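Local coordinates for FrpC operon protein (Neisseria meningitidis, PDB 5EDF) that is an iron-regulated protein of uncertain function that binds the RTX protein FrpC and is putatively involved in adhesion, at residues Y130-A135 and Y211-E216; Y152-K155 and A161-T164. All coordinates share one frame; numbering follows the deposited sequence. Where two conformers were deposited one is given.

Overall arrangement
Both contacts build on the same large antiparallel sheet, and their centres lie about 8 Å apart. Contact 2 is the buried one: strands 150-155 and 161-167 pair backbone to backbone within the sheet. Contact 1 is partly buried, joining the turn and strand start at 130-135 to helix 205-224 mostly through side chains and water, without a direct hydrogen bond between its segments. Strand 133-138 neighbours strand 150-155, with Glu134 N 2.8 Å from Ile154 O, a probable hydrogen bond. A salt bridge from Lys155 to Glu216 ties the hairpin to the helix, and the His212 ring packs on Ala161.

Contact 1: residues Y130-A135 and Y211-E216; sequences YPEYEA and YHQQVE
Tyr133 and His212 make the closest direct approach between turn 130-133 and the helix: the phenol OH lies 3.5 Å from CD2 of His212, at the edge of the imidazole and near its plane. One residue further along the helix, the amide of Gln213 approaches the ring of Tyr130 obliquely, its NE2 3.9 Å from CE1, with the amide and ring planes almost perpendicular at 87°. Three waters do the polar work. One links the Tyr130 hydroxyl to Gln213, donating to OE1 at 2.7 Å. Another donates to Glu132 OE2 and accepts from Gln213 NE2 at 3.0 Å, so both ends of the amide are engaged. The third sits in the plane of the Tyr133 ring, 2.6 Å from its OH, and donates to Glu216 OE1 at 2.7 Å.

Glutamine suits this exposed position because one flat group both donates and accepts; its chain runs extended beyond CG (chi2 171°), carrying the amide across to the turn. Tyrosine suits positions 130 and 133: both rings pack on Gln205 and Val209 of the helix while their hydroxyls reach water. The bond from His212 ND1 to the hydroxyl of Tyr193 helps fix the imidazole's rotation, leaving the CD2 edge beside Tyr133 OH. In Glu216, OE2 is held by the lysine and OE1 by water, which probably favours the carboxylate form. Behind the first shell, Tyr133 N bonds to Tyr130 O at 3.0 Å, closing a type I beta turn with Pro131 at its second position, where a proline ring fits the required phi. Ser128 OG bonds to the carbonyl oxygens of Tyr130 and Tyr133. The arrangement is that of a beta turn leading into a sheet strand, joined by a solvated interface to the C-terminal helix packed across that sheet.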
loop_
_atom_site.group_PDB
_atom_site.type_symbol
_atom_site.label_atom_id
_atom_site.label_comp_id
_atom_site.label_asym_id
_atom_site.label_seq_id
_atom_site.Cartn_x
_atom_site.Cartn_y
_atom_site.Cartn_z
ATOM N N TYR A 130 0.315 17.242 -9.958
ATOM C CA TYR A 130 1.642 16.683 -10.246
ATOM C C TYR A 130 1.658 16.437 -11.752
ATOM O O TYR A 130 0.802 15.706 -12.252
ATOM C CB TYR A 130 1.847 15.339 -9.529
ATOM C CG TYR A 130 1.738 15.415 -8.042
ATOM C CD1 TYR A 130 2.876 15.545 -7.250
ATOM C CD2 TYR A 130 0.519 15.304 -7.414
ATOM C CE1 TYR A 130 2.764 15.579 -5.872
ATOM C CE2 TYR A 130 0.395 15.392 -6.095
ATOM C CZ TYR A 130 1.518 15.516 -5.293
ATOM O OH TYR A 130 1.386 15.572 -3.926
ATOM N N PRO A 131 2.555 17.062 -12.517
ATOM C CA PRO A 131 2.434 16.944 -13.971
ATOM C C PRO A 131 2.619 15.521 -14.513
ATOM O O PRO A 131 2.017 15.182 -15.519
ATOM C CB PRO A 131 3.510 17.901 -14.498
ATOM C CG PRO A 131 4.451 18.083 -13.382
ATOM C CD PRO A 131 3.674 17.949 -12.119
ATOM N N GLU A 132 3.418 14.714 -13.813
ATOM C CA GLU A 132 3.603 13.292 -14.148
ATOM C C GLU A 132 2.414 12.376 -13.862
ATOM O O GLU A 132 2.435 11.227 -14.271
ATOM C CB GLU A 132 4.864 12.760 -13.450
ATOM C CG GLU A 132 4.789 12.447 -11.933
ATOM C CD GLU A 132 4.907 13.653 -10.979
ATOM O OE1 GLU A 132 4.891 14.823 -11.420
ATOM O OE2 GLU A 132 4.989 13.410 -9.747
ATOM N N TYR A 133 1.408 12.871 -13.149
ATOM C CA TYR A 133 0.161 12.174 -13.027
ATOM C C TYR A 133 -0.888 12.814 -13.893
ATOM O O TYR A 133 -1.038 14.041 -13.891
ATOM C CB TYR A 133 -0.362 12.185 -11.585
ATOM C CG TYR A 133 0.279 11.190 -10.651
ATOM C CD1 TYR A 133 -0.327 9.975 -10.377
ATOM C CD2 TYR A 133 1.490 11.462 -10.023
ATOM C CE1 TYR A 133 0.248 9.072 -9.535
ATOM C CE2 TYR A 133 2.074 10.549 -9.182
ATOM C CZ TYR A 133 1.444 9.346 -8.940
ATOM O OH TYR A 133 2.032 8.421 -8.072
ATOM N N GLU A 134 -1.619 11.999 -14.628
ATOM C CA GLU A 134 -2.844 12.431 -15.297
ATOM C C GLU A 134 -3.986 12.190 -14.336
ATOM O O GLU A 134 -4.045 11.111 -13.702
ATOM C CB GLU A 134 -3.078 11.630 -16.589
ATOM C CG GLU A 134 -2.152 12.064 -17.734
ATOM C CD GLU A 134 -2.362 11.268 -19.014
ATOM O OE1 GLU A 134 -3.293 10.442 -19.058
ATOM O OE2 GLU A 134 -1.593 11.459 -19.980
ATOM N N ALA A 135 -4.882 13.138 -14.180
ATOM C CA ALA A 135 -6.027 13.053 -13.301
ATOM C C ALA A 135 -7.296 12.934 -14.096
ATOM O O ALA A 135 -7.458 13.586 -15.144
ATOM C CB ALA A 135 -6.105 14.250 -12.373
ATOM N N TYR A 211 1.166 9.396 -0.326
ATOM C CA TYR A 211 1.246 8.030 0.211
ATOM C C TYR A 211 2.028 7.175 -0.768
ATOM O O TYR A 211 2.948 6.441 -0.347
ATOM C CB TYR A 211 -0.177 7.520 0.465
ATOM C CG TYR A 211 -0.281 6.209 1.238
ATOM C CD1 TYR A 211 -0.921 6.157 2.448
ATOM C CD2 TYR A 211 0.262 5.034 0.725
ATOM C CE1 TYR A 211 -1.041 4.967 3.149
ATOM C CE2 TYR A 211 0.159 3.854 1.425
ATOM C CZ TYR A 211 -0.487 3.813 2.643
ATOM O OH TYR A 211 -0.547 2.576 3.291
ATOM N N HIS A 212 1.674 7.232 -2.043
ATOM C CA HIS A 212 2.357 6.390 -3.002
ATOM C C HIS A 212 3.829 6.711 -3.129
ATOM O O HIS A 212 4.644 5.793 -3.244
ATOM C CB HIS A 212 1.679 6.389 -4.367
ATOM C CG HIS A 212 2.248 5.351 -5.248
ATOM N ND1 HIS A 212 2.223 4.011 -4.894
ATOM C CD2 HIS A 212 2.918 5.424 -6.417
ATOM C CE1 HIS A 212 2.882 3.320 -5.795
ATOM N NE2 HIS A 212 3.304 4.149 -6.745
ATOM N N GLN A 213 4.195 7.987 -3.053
ATOM C CA GLN A 213 5.600 8.351 -3.088
ATOM C C GLN A 213 6.335 7.716 -1.909
ATOM O O GLN A 213 7.482 7.273 -2.041
ATOM C CB GLN A 213 5.767 9.881 -3.072
ATOM C CG GLN A 213 5.331 10.538 -4.349
ATOM C CD GLN A 213 5.281 12.066 -4.275
ATOM O OE1 GLN A 213 5.116 12.650 -3.210
ATOM N NE2 GLN A 213 5.363 12.696 -5.418
ATOM N N GLN A 214 5.700 7.682 -0.737
ATOM C CA GLN A 214 6.301 7.032 0.418
ATOM C C GLN A 214 6.463 5.523 0.195
ATOM O O GLN A 214 7.470 4.958 0.545
ATOM C CB GLN A 214 5.491 7.324 1.678
ATOM C CG GLN A 214 5.536 8.815 2.054
ATOM C CD GLN A 214 4.442 9.181 3.022
ATOM O OE1 GLN A 214 3.995 8.347 3.808
ATOM N NE2 GLN A 214 3.987 10.420 2.966
ATOM N N VAL A 215 5.480 4.892 -0.449
ATOM C CA VAL A 215 5.545 3.462 -0.754
ATOM C C VAL A 215 6.688 3.199 -1.735
ATOM O O VAL A 215 7.441 2.246 -1.553
ATOM C CB VAL A 215 4.222 2.938 -1.296
ATOM C CG1 VAL A 215 4.386 1.512 -1.777
ATOM C CG2 VAL A 215 3.162 3.025 -0.232
ATOM N N GLU A 216 6.844 4.032 -2.757
ATOM C CA GLU A 216 7.909 3.849 -3.745
ATOM C C GLU A 216 9.268 3.937 -3.049
ATOM O O GLU A 216 10.134 3.107 -3.274
ATOM C CB GLU A 216 7.826 4.939 -4.810
ATOM C CG GLU A 216 6.633 4.865 -5.685
ATOM C CD GLU A 216 6.618 5.938 -6.743
ATOM O OE1 GLU A 216 6.429 7.141 -6.422
ATOM O OE2 GLU A 216 6.778 5.546 -7.912
HETATM O O HOH W 1 3.775 14.971 -2.663
HETATM O O HOH W 2 5.673 11.306 -8.114
HETATM O O HOH W 3 4.493 8.844 -7.297
#

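Contact 2: residues Y152-K155 and A161-T164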
loop_
_atom_site.group_PDB
_atom_site.type_symbol
_atom_site.label_atom_id
_atom_site.label_comp_id
_atom_site.label_asym_id
_atom_site.label_seq_id
_atom_site.Cartn_x
_atom_site.Cartn_y
_atom_site.Cartn_z
ATOM N N TYR A 152 -9.299 8.929 -10.775
ATOM C CA TYR A 152 -8.126 8.189 -11.153
ATOM C C TYR A 152 -6.964 9.120 -11.236
ATOM O O TYR A 152 -7.110 10.215 -11.788
ATOM C CB TYR A 152 -8.303 7.508 -12.522
ATOM C CG TYR A 152 -9.430 6.515 -12.606
ATOM C CD1 TYR A 152 -9.217 5.155 -12.448
ATOM C CD2 TYR A 152 -10.742 6.942 -12.830
ATOM C CE1 TYR A 152 -10.270 4.256 -12.531
ATOM C CE2 TYR A 152 -11.796 6.041 -12.905
ATOM C CZ TYR A 152 -11.562 4.697 -12.762
ATOM O OH TYR A 152 -12.582 3.808 -12.875
ATOM N N TYR A 153 -5.818 8.702 -10.741
ATOM C CA TYR A 153 -4.549 9.371 -10.898
ATOM C C TYR A 153 -3.568 8.372 -11.480
ATOM O O TYR A 153 -3.255 7.369 -10.836
ATOM C CB TYR A 153 -4.079 9.978 -9.592
ATOM C CG TYR A 153 -5.146 10.836 -8.931
ATOM C CD1 TYR A 153 -5.419 12.101 -9.395
ATOM C CD2 TYR A 153 -5.879 10.379 -7.856
ATOM C CE1 TYR A 153 -6.429 12.889 -8.814
ATOM C CE2 TYR A 153 -6.862 11.145 -7.273
ATOM C CZ TYR A 153 -7.126 12.408 -7.752
ATOM O OH TYR A 153 -8.093 13.190 -7.145
ATOM N N ILE A 154 -3.048 8.634 -12.666
ATOM C CA ILE A 154 -2.240 7.693 -13.421
ATOM C C ILE A 154 -0.863 8.276 -13.680
ATOM O O ILE A 154 -0.738 9.338 -14.273
ATOM C CB ILE A 154 -2.910 7.325 -14.769
ATOM C CG1 ILE A 154 -4.280 6.728 -14.510
ATOM C CG2 ILE A 154 -2.023 6.387 -15.569
ATOM C CD1 ILE A 154 -5.048 6.330 -15.738
ATOM N N LYS A 155 0.176 7.558 -13.280
ATOM C CA LYS A 155 1.580 7.899 -13.517
ATOM C C LYS A 155 2.147 6.925 -14.544
ATOM O O LYS A 155 1.887 5.756 -14.444
ATOM C CB LYS A 155 2.319 7.739 -12.160
ATOM C CG LYS A 155 3.842 7.923 -12.092
ATOM C CD LYS A 155 4.299 7.572 -10.656
ATOM C CE LYS A 155 5.709 7.958 -10.351
ATOM N NZ LYS A 155 6.541 6.794 -10.526
ATOM N N ALA A 161 1.888 3.802 -12.079
ATOM C CA ALA A 161 0.958 3.573 -10.992
ATOM C C ALA A 161 -0.412 4.029 -11.414
ATOM O O ALA A 161 -0.547 5.004 -12.186
ATOM C CB ALA A 161 1.382 4.347 -9.740
ATOM N N ILE A 162 -1.450 3.379 -10.897
ATOM C CA ILE A 162 -2.809 3.842 -11.045
ATOM C C ILE A 162 -3.469 3.855 -9.670
ATOM O O ILE A 162 -3.537 2.813 -8.981
ATOM C CB ILE A 162 -3.628 3.040 -12.096
ATOM C CG1 ILE A 162 -5.095 3.491 -12.091
ATOM C CG2 ILE A 162 -3.513 1.557 -11.845
ATOM C CD1 ILE A 162 -5.861 3.213 -13.388
ATOM N N ILE A 163 -3.923 5.043 -9.245
ATOM C CA ILE A 163 -4.562 5.268 -7.971
ATOM C C ILE A 163 -6.034 5.549 -8.283
ATOM O O ILE A 163 -6.359 6.418 -9.087
ATOM C CB ILE A 163 -3.968 6.487 -7.258
ATOM C CG1 ILE A 163 -2.468 6.335 -7.030
ATOM C CG2 ILE A 163 -4.757 6.735 -5.928
ATOM C CD1 ILE A 163 -1.766 7.612 -6.442
ATOM N N THR A 164 -6.947 4.772 -7.693
ATOM C CA THR A 164 -8.401 4.939 -7.904
ATOM C C THR A 164 -9.053 5.234 -6.577
ATOM O O THR A 164 -8.852 4.535 -5.604
ATOM C CB THR A 164 -9.030 3.696 -8.519
ATOM O OG1 THR A 164 -8.288 3.267 -9.658
ATOM C CG2 THR A 164 -10.496 3.943 -8.940
#
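An antiparallel beta hairpin within the large sheet brings strands 150-155 and 161-167 together, their short segments running 172° apart in direction. Tyr153 and Ile163 form a hydrogen-bonded pair: Tyr153 N to Ile163 O and Ile163 N to Tyr153 O are both 2.9 Å. Lys155 and Ala161 make the next such pair, where Ala161 N reaches Lys155 O at 3.1 Å, the donor tilted 32° from the carbonyl plane. Ile154 with Ile162 lies between them and Tyr152 with Thr164 beyond, as non-hydrogen-bonded pairs.

On their face, the methyl CG2 of Thr164 makes an off-centre CH-pi contact, 4.1 Å from the centroid of the Tyr152 ring. Ile162 CG1 is anti to the backbone N (chi1 174°), and its CD1 lies 4.0 Å from both Ile154 CD1 and Tyr152 CD1. The beta-branched Ile154, Ile162 and Thr164 suit extended strands; Tyr152, Ile154 and Ile162 turn toward Met114 and Leu118 of helix 114-120, and Ile162 also borders the bound azide. On the other face Ile163 and Tyr153 touch Leu208, and the small CB of Ala161 suits its place under the helix. Lys155 NZ bonds to Asn159 O. The hairpin belongs to an antiparallel meander, strands 124-126 to 189-193 adjacent in chain order, between helices 114-120 and 205-224.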